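PDB 6K9Z: galactose-1-phosphate uridylyltransferase from Pyrobaculum aerophilum str. IM2, which probably catalyses the transfer of uridylyl groups between UDP-glucose and a hexose 1-phosphate, and binds UDP, zinc and iron. Local coordinates for residues R182-N187 / E300-I305; K238-I243 / K306-K311. The protein carries 1 engineered substitution. One frame throughout, in Å; residues are numbered along the deposited sequence.

Contact 1 (R182-N187 / E300-I305); sequences RLVFQN and ETAARI
Arg182 turns its guanidinium group away from Ala302, the helix residue its aliphatic part covers, and the charge is gripped elsewhere: NH1 is shared between Glu299 and Glu65 of the second subunit, while NH2 pairs with Glu179. A bend at chi3 (-50°) separates the two roles, diverting the tip toward these carboxylates after CB and CG have packed. Ala302 in turn presents a single methyl to the backbone and the root of the arginine. Ala302 CB lies 3.5 Å from Arg182 CA and 3.8 Å from Arg182 CG, and the CA atoms of Arg182 and Ala302 are 5.0 Å apart. Two residues along the strand from Arg182, Val184 takes over, meeting Ala302 and, about one helical turn on, Ile305. With CG1 anti to its own carbonyl carbon (chi1 -62°), that methyl reaches toward the helix, meeting Ala302 O at 3.6 Å and the CG2 branch of Ile305 at 3.7 Å. The valine and isoleucine cross obliquely, and CG2 of Ile305 also reaches Val184 CB at 4.0 Å. All four touching residues are buried, and the two segments meet by van der Waals contact, consistent with the small methyl of Ala302 permitting a helix to lie close to the outermost strand of the sheet within this chain. Val184 and Phe185 both face Ala192, forming a classic beta bulge in strand 183-186. Val184 and Ile305 both meet Val204 of strand 202-208, so helix 298-309 lies against the end of the large antiparallel sheet, with Phe185 packed on helix 220-240.

Contact 2 (K238-I243 / K306-K311); sequences KQVAGI and KAALQK
Val240 and Ala308 meet where two helices, 220-240 and 298-309, approach one another near their C-terminal ends, a helix-helix contact in the second HIT-type half of the uridylyltransferase fold. The alanine methyl points at the other helix, whereas the valine lies alongside it: Ala308 CB rests 3.8 Å from Val240 CA and 3.9 Å from Val240 CB. Of the valine branches CG2 comes nearer, anti to its backbone N. With a methyl as the whole side chain of Ala308, the CA atoms of Val240 and Ala308 come to 5.2 Å.

Toward the surface the partners are longer and more loosely matched. Gln239 and Lys311 pass at a slant, the extended glutamine against a lysine bent in its outer half. Gln239 OE1 faces the methylene CE of Lys311 at 3.9 Å, and the ammonium group beyond it swings past without pairing with this oxygen. At the other end of the same amide, Gln239 NE2 points toward Ala308 O, but 3.9 Å is too long for a hydrogen bond. CG of Gln239 nearly eclipses the backbone N (chi1 -9°), an unusual torsion that carries the amide over to helix 298-309. Here Gln239 also touches Cys312, whose disulfide with Cys235 ties the same two parts of the chain covalently, while Leu309 packs inward on Ile232 and Ala236.

Beyond helix 220-240, Gly242 is the first residue to leave helical angles, with positive phi, and donates its N-H to Gln239 O. Near the end of helix 298-309, the side chain of Gln310 folds back so that NE2 bonds to Lys306 O at 2.9 Å, nearly straight (159°) but from 35° above the carbonyl plane.

Overall arrangement
Well after the N-terminal half, the chain lays down strand 183-186, then helix 220-240, and only near its end helix 298-309, which returns to both. Contact 1 closes a loop of 112 intervening residues and contact 2 one of 62. Because their segments alternate, the two closures cross. Consecutive parts of the last helix serve them: 300-305 covers the sheet edge, and 306-311 meets the end of the earlier helix. The contacts also touch each other, their centres about 11 Å apart, with Val184 O 3.6 Å from Leu309 CD1. The result joins the edge strand and two helices in the C-terminal half of the protein.

Contact 1 (R182-N187 / E300-I305)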
ATOM      1  N   ARG A 182      -9.928 -19.883 -12.146  1.00 25.55           N
ATOM      2  CA  ARG A 182      -8.690 -19.103 -11.882  1.00 22.76           C
ATOM      3  C   ARG A 182      -7.619 -19.984 -11.229  1.00 21.33           C
ATOM      4  O   ARG A 182      -6.618 -19.420 -10.760  1.00 18.90           O
ATOM      5  CB  ARG A 182      -9.009 -17.866 -11.038  1.00 21.89           C
ATOM      6  CG  ARG A 182      -9.649 -16.732 -11.825  1.00 23.21           C
ATOM      7  CD  ARG A 182     -10.082 -15.586 -10.934  1.00 22.88           C
ATOM      8  NE  ARG A 182     -10.869 -16.087  -9.824  1.00 23.19           N
ATOM      9  CZ  ARG A 182     -12.190 -16.164  -9.811  1.00 24.95           C
ATOM     10  NH1 ARG A 182     -12.889 -15.742 -10.848  1.00 26.91           N
ATOM     11  NH2 ARG A 182     -12.807 -16.650  -8.752  1.00 24.97           N
ATOM     12  N   LEU A 183      -7.821 -21.305 -11.176  1.00 22.67           N
ATOM     13  CA  LEU A 183      -6.795 -22.148 -10.519  1.00 23.14           C
ATOM     14  C   LEU A 183      -5.578 -22.140 -11.441  1.00 23.17           C
ATOM     15  O   LEU A 183      -5.784 -22.343 -12.645  1.00 26.78           O
ATOM     16  CB  LEU A 183      -7.372 -23.558 -10.346  1.00 24.66           C
ATOM     17  CG  LEU A 183      -6.563 -24.537  -9.494  1.00 25.34           C
ATOM     18  CD1 LEU A 183      -6.352 -24.046  -8.064  1.00 24.83           C
ATOM     19  CD2 LEU A 183      -7.292 -25.871  -9.415  1.00 27.66           C
ATOM     20  N   VAL A 184      -4.371 -21.948 -10.942  1.00 18.77           N
ATOM     21  CA  VAL A 184      -3.160 -22.026 -11.802  1.00 18.99           C
ATOM     22  C   VAL A 184      -2.388 -23.323 -11.501  1.00 18.57           C
ATOM     23  O   VAL A 184      -1.699 -23.802 -12.400  1.00 19.03           O
ATOM     24  CB  VAL A 184      -2.278 -20.787 -11.681  1.00 19.11           C
ATOM     25  CG1 VAL A 184      -3.040 -19.557 -12.134  1.00 19.91           C
ATOM     26  CG2 VAL A 184      -1.699 -20.666 -10.292  1.00 18.69           C
ATOM     27  N   PHE A 185      -2.507 -23.874 -10.284  1.00 18.41           N
ATOM     28  CA  PHE A 185      -1.773 -25.093  -9.889  1.00 18.14           C
ATOM     29  C   PHE A 185      -2.443 -25.705  -8.672  1.00 17.68           C
ATOM     30  O   PHE A 185      -2.970 -24.988  -7.798  1.00 16.34           O
ATOM     31  CB  PHE A 185      -0.294 -24.797  -9.646  1.00 17.76           C
ATOM     32  CG  PHE A 185       0.455 -25.987  -9.114  1.00 17.68           C
ATOM     33  CD1 PHE A 185       0.792 -27.030  -9.958  1.00 18.91           C
ATOM     34  CD2 PHE A 185       0.808 -26.096  -7.773  1.00 17.35           C
ATOM     35  CE1 PHE A 185       1.478 -28.146  -9.491  1.00 18.81           C
ATOM     36  CE2 PHE A 185       1.419 -27.253  -7.295  1.00 17.99           C
ATOM     37  CZ  PHE A 185       1.768 -28.269  -8.158  1.00 18.06           C
ATOM     38  N   GLN A 186      -2.403 -27.036  -8.579  1.00 17.67           N
ATOM     39  CA  GLN A 186      -2.796 -27.685  -7.323  1.00 17.52           C
ATOM     40  C   GLN A 186      -2.025 -28.975  -7.211  1.00 17.11           C
ATOM     41  O   GLN A 186      -1.592 -29.553  -8.225  1.00 17.18           O
ATOM     42  CB  GLN A 186      -4.307 -27.894  -7.255  1.00 18.96           C
ATOM     43  CG  GLN A 186      -4.784 -29.013  -8.190  1.00 20.99           C
ATOM     44  CD  GLN A 186      -6.282 -29.153  -8.114  1.00 23.40           C
ATOM     45  OE1 GLN A 186      -6.834 -29.262  -7.029  1.00 23.75           O
ATOM     46  NE2 GLN A 186      -6.941 -29.135  -9.273  1.00 24.57           N
ATOM     47  N   ASN A 187      -1.835 -29.370  -5.964  1.00 16.25           N
ATOM     48  CA  ASN A 187      -1.264 -30.692  -5.613  1.00 16.36           C
ATOM     49  C   ASN A 187      -2.193 -31.338  -4.574  1.00 16.44           C
ATOM     50  O   ASN A 187      -3.351 -30.900  -4.398  1.00 16.51           O
ATOM     51  CB  ASN A 187       0.243 -30.679  -5.339  1.00 16.24           C
ATOM     52  CG  ASN A 187       0.647 -29.790  -4.186  1.00 15.48           C
ATOM     53  OD1 ASN A 187      -0.150 -29.529  -3.296  1.00 14.53           O
ATOM     54  ND2 ASN A 187       1.888 -29.340  -4.198  1.00 15.67           N
ATOM     55  N   GLU A 300      -8.460 -13.635 -17.106  1.00 22.71           N
ATOM     56  CA  GLU A 300      -7.457 -13.670 -18.204  1.00 24.31           C
ATOM     57  C   GLU A 300      -6.063 -13.846 -17.591  1.00 22.98           C
ATOM     58  O   GLU A 300      -5.278 -14.645 -18.121  1.00 22.58           O
ATOM     59  CB  GLU A 300      -7.497 -12.395 -19.050  1.00 26.54           C
ATOM     60  CG  GLU A 300      -6.457 -12.372 -20.160  1.00 29.32           C
ATOM     61  CD  GLU A 300      -6.550 -11.236 -21.177  1.00 32.74           C
ATOM     62  OE1 GLU A 300      -7.628 -10.588 -21.297  1.00 34.36           O
ATOM     63  OE2 GLU A 300      -5.540 -10.990 -21.863  1.00 36.44           O
ATOM     64  N   THR A 301      -5.751 -13.163 -16.490  1.00 22.19           N
ATOM     65  CA  THR A 301      -4.414 -13.274 -15.860  1.00 21.46           C
ATOM     66  C   THR A 301      -4.193 -14.716 -15.360  1.00 20.65           C
ATOM     67  O   THR A 301      -3.117 -15.272 -15.613  1.00 19.57           O
ATOM     68  CB  THR A 301      -4.184 -12.147 -14.849  1.00 22.35           C
ATOM     69  OG1 THR A 301      -4.221 -10.924 -15.611  1.00 23.29           O
ATOM     70  CG2 THR A 301      -2.852 -12.353 -14.160  1.00 22.61           C
ATOM     71  N   ALA A 302      -5.173 -15.330 -14.698  1.00 20.13           N
ATOM     72  CA  ALA A 302      -5.064 -16.756 -14.326  1.00 19.76           C
ATOM     73  C   ALA A 302      -4.738 -17.622 -15.561  1.00 20.57           C
ATOM     74  O   ALA A 302      -3.890 -18.527 -15.448  1.00 20.04           O
ATOM     75  CB  ALA A 302      -6.331 -17.163 -13.659  1.00 20.09           C
ATOM     76  N   ALA A 303      -5.413 -17.422 -16.684  1.00 21.99           N
ATOM     77  CA  ALA A 303      -5.223 -18.278 -17.884  1.00 23.25           C
ATOM     78  C   ALA A 303      -3.765 -18.145 -18.344  1.00 23.65           C
ATOM     79  O   ALA A 303      -3.118 -19.169 -18.728  1.00 22.92           O
ATOM     80  CB  ALA A 303      -6.190 -17.887 -18.988  1.00 25.27           C
ATOM     81  N   ARG A 304      -3.252 -16.911 -18.350  1.00 24.06           N
ATOM     82  CA  ARG A 304      -1.862 -16.632 -18.822  1.00 25.53           C
ATOM     83  C   ARG A 304      -0.826 -17.234 -17.873  1.00 22.97           C
ATOM     84  O   ARG A 304       0.166 -17.867 -18.324  1.00 22.05           O
ATOM     85  CB  ARG A 304      -1.597 -15.132 -18.938  1.00 27.85           C
ATOM     86  CG  ARG A 304      -2.259 -14.509 -20.145  1.00 33.25           C
ATOM     87  CD  ARG A 304      -2.018 -13.011 -20.095  1.00 38.46           C
ATOM     88  NE  ARG A 304      -0.614 -12.562 -20.256  1.00 44.26           N
ATOM     89  CZ  ARG A 304       0.193 -12.047 -19.285  1.00 46.20           C
ATOM     90  NH1 ARG A 304      -0.229 -11.922 -18.025  1.00 41.46           N
ATOM     91  NH2 ARG A 304       1.433 -11.662 -19.616  1.00 46.12           N
ATOM     92  N   ILE A 305      -1.047 -17.085 -16.567  1.00 21.78           N
ATOM     93  CA  ILE A 305      -0.126 -17.679 -15.551  1.00 20.49           C
ATOM     94  C   ILE A 305      -0.149 -19.192 -15.733  1.00 20.94           C
ATOM     95  O   ILE A 305       0.924 -19.803 -15.759  1.00 20.37           O
ATOM     96  CB  ILE A 305      -0.512 -17.256 -14.121  1.00 19.65           C
ATOM     97  CG1 ILE A 305      -0.336 -15.751 -13.937  1.00 19.54           C
ATOM     98  CG2 ILE A 305       0.251 -18.050 -13.073  1.00 18.83           C
ATOM     99  CD1 ILE A 305      -0.770 -15.266 -12.609  1.00 18.87           C
TER

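Contact 2 (K238-I243 / K306-K311)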
ATOM      1  N   LYS A 238       8.130 -16.055 -13.150  1.00 27.54           N
ATOM      2  CA  LYS A 238       9.478 -15.706 -13.646  1.00 31.48           C
ATOM      3  C   LYS A 238       9.429 -15.612 -15.161  1.00 33.28           C
ATOM      4  O   LYS A 238      10.245 -14.857 -15.734  1.00 36.93           O
ATOM      5  CB  LYS A 238      10.504 -16.732 -13.175  1.00 33.31           C
ATOM      6  CG  LYS A 238      11.891 -16.204 -12.891  1.00 35.51           C
ATOM      7  CD  LYS A 238      12.818 -17.272 -12.344  1.00 37.24           C
ATOM      8  CE  LYS A 238      14.228 -16.771 -12.126  1.00 39.10           C
ATOM      9  NZ  LYS A 238      15.238 -17.725 -12.623  1.00 41.49           N
ATOM     10  N   GLN A 239       8.547 -16.375 -15.822  1.00 35.78           N
ATOM     11  CA  GLN A 239       8.509 -16.344 -17.313  1.00 38.64           C
ATOM     12  C   GLN A 239       7.190 -15.822 -17.904  1.00 36.69           C
ATOM     13  O   GLN A 239       7.196 -15.512 -19.107  1.00 40.41           O
ATOM     14  CB  GLN A 239       8.761 -17.730 -17.912  1.00 38.98           C
ATOM     15  CG  GLN A 239       9.209 -18.789 -16.917  1.00 43.08           C
ATOM     16  CD  GLN A 239       8.998 -20.178 -17.469  1.00 43.21           C
ATOM     17  OE1 GLN A 239       9.265 -20.453 -18.637  1.00 42.46           O
ATOM     18  NE2 GLN A 239       8.503 -21.068 -16.627  1.00 43.14           N
ATOM     19  N   VAL A 240       6.108 -15.709 -17.128  1.00 32.82           N
ATOM     20  CA  VAL A 240       4.817 -15.298 -17.748  1.00 32.55           C
ATOM     21  C   VAL A 240       5.030 -14.003 -18.530  1.00 35.15           C
ATOM     22  O   VAL A 240       4.376 -13.839 -19.527  1.00 34.12           O
ATOM     23  CB  VAL A 240       3.676 -15.180 -16.719  1.00 30.65           C
ATOM     24  CG1 VAL A 240       3.946 -14.090 -15.695  1.00 30.39           C
ATOM     25  CG2 VAL A 240       2.337 -14.956 -17.408  1.00 31.11           C
ATOM     26  N   ALA A 241       5.933 -13.122 -18.108  1.00 37.38           N
ATOM     27  CA  ALA A 241       6.175 -11.844 -18.839  1.00 41.02           C
ATOM     28  C   ALA A 241       7.449 -11.915 -19.715  1.00 43.02           C
ATOM     29  O   ALA A 241       7.729 -10.940 -20.363  1.00 49.20           O
ATOM     30  CB  ALA A 241       6.178 -10.680 -17.860  1.00 40.54           C
ATOM     31  N   GLY A 242       8.207 -13.003 -19.774  1.00 46.46           N
ATOM     32  CA  GLY A 242       9.372 -13.071 -20.685  1.00 47.53           C
ATOM     33  C   GLY A 242      10.693 -12.800 -19.973  1.00 49.14           C
ATOM     34  O   GLY A 242      11.727 -13.303 -20.456  1.00 51.26           O
ATOM     35  N   ILE A 243      10.684 -12.032 -18.870  1.00 45.34           N
ATOM     36  CA  ILE A 243      11.871 -11.756 -18.004  1.00 42.56           C
ATOM     37  C   ILE A 243      11.441 -11.975 -16.560  1.00 38.99           C
ATOM     38  O   ILE A 243      10.268 -11.766 -16.257  1.00 38.57           O
ATOM     39  CB  ILE A 243      12.400 -10.323 -18.209  1.00 45.38           C
ATOM     40  CG1 ILE A 243      11.296  -9.275 -18.003  1.00 45.24           C
ATOM     41  CG2 ILE A 243      13.098 -10.166 -19.568  1.00 47.96           C
ATOM     42  CD1 ILE A 243      11.665  -7.874 -18.432  1.00 47.20           C
ATOM     43  N   LYS A 306      -1.338 -19.763 -15.822  1.00 21.23           N
ATOM     44  CA  LYS A 306      -1.483 -21.238 -15.924  1.00 22.18           C
ATOM     45  C   LYS A 306      -0.747 -21.738 -17.167  1.00 22.36           C
ATOM     46  O   LYS A 306      -0.036 -22.801 -17.056  1.00 22.24           O
ATOM     47  CB  LYS A 306      -2.945 -21.670 -15.874  1.00 23.64           C
ATOM     48  CG  LYS A 306      -3.169 -23.184 -15.785  1.00 25.83           C
ATOM     49  CD  LYS A 306      -4.637 -23.440 -15.886  1.00 28.74           C
ATOM     50  CE  LYS A 306      -5.097 -24.559 -15.006  1.00 31.48           C
ATOM     51  NZ  LYS A 306      -4.745 -25.835 -15.657  1.00 33.65           N
ATOM     52  N   ALA A 307      -0.862 -21.055 -18.303  1.00 23.14           N
ATOM     53  CA  ALA A 307      -0.215 -21.487 -19.566  1.00 24.25           C
ATOM     54  C   ALA A 307       1.299 -21.475 -19.324  1.00 24.52           C
ATOM     55  O   ALA A 307       1.995 -22.466 -19.732  1.00 24.74           O
ATOM     56  CB  ALA A 307      -0.627 -20.605 -20.731  1.00 25.26           C
ATOM     57  N   ALA A 308       1.821 -20.397 -18.716  1.00 23.23           N
ATOM     58  CA  ALA A 308       3.275 -20.251 -18.471  1.00 23.59           C
ATOM     59  C   ALA A 308       3.738 -21.360 -17.527  1.00 22.55           C
ATOM     60  O   ALA A 308       4.867 -21.891 -17.686  1.00 23.03           O
ATOM     61  CB  ALA A 308       3.627 -18.891 -17.893  1.00 23.48           C
ATOM     62  N   LEU A 309       2.897 -21.671 -16.549  1.00 21.61           N
ATOM     63  CA  LEU A 309       3.191 -22.590 -15.439  1.00 21.36           C
ATOM     64  C   LEU A 309       3.372 -24.003 -15.972  1.00 22.09           C
ATOM     65  O   LEU A 309       4.122 -24.755 -15.338  1.00 21.75           O
ATOM     66  CB  LEU A 309       2.027 -22.514 -14.449  1.00 20.72           C
ATOM     67  CG  LEU A 309       2.247 -23.238 -13.128  1.00 20.08           C
ATOM     68  CD1 LEU A 309       1.573 -22.470 -11.997  1.00 19.71           C
ATOM     69  CD2 LEU A 309       1.762 -24.672 -13.187  1.00 20.46           C
ATOM     70  N   GLN A 310       2.740 -24.339 -17.098  1.00 23.90           N
ATOM     71  CA  GLN A 310       2.858 -25.684 -17.729  1.00 24.98           C
ATOM     72  C   GLN A 310       4.327 -25.984 -18.012  1.00 26.22           C
ATOM     73  O   GLN A 310       4.721 -27.175 -17.908  1.00 25.56           O
ATOM     74  CB  GLN A 310       2.070 -25.809 -19.034  1.00 26.61           C
ATOM     75  CG  GLN A 310       0.566 -25.647 -18.833  1.00 26.55           C
ATOM     76  CD  GLN A 310      -0.017 -26.362 -17.638  1.00 26.02           C
ATOM     77  OE1 GLN A 310      -0.276 -27.571 -17.701  1.00 26.54           O
ATOM     78  NE2 GLN A 310      -0.296 -25.641 -16.553  1.00 23.75           N
ATOM     79  N   LYS A 311       5.133 -24.970 -18.313  1.00 27.40           N
ATOM     80  CA  LYS A 311       6.563 -25.167 -18.661  1.00 29.27           C
ATOM     81  C   LYS A 311       7.387 -25.433 -17.387  1.00 27.38           C
ATOM     82  O   LYS A 311       8.514 -25.952 -17.547  1.00 27.49           O
ATOM     83  CB  LYS A 311       7.075 -23.961 -19.463  1.00 33.33           C
ATOM     84  CG  LYS A 311       6.203 -23.569 -20.654  1.00 37.23           C
ATOM     85  CD  LYS A 311       6.579 -22.227 -21.309  1.00 41.75           C
ATOM     86  CE  LYS A 311       8.003 -22.192 -21.848  1.00 46.52           C
ATOM     87  NZ  LYS A 311       8.405 -23.442 -22.553  1.00 50.09           N
TER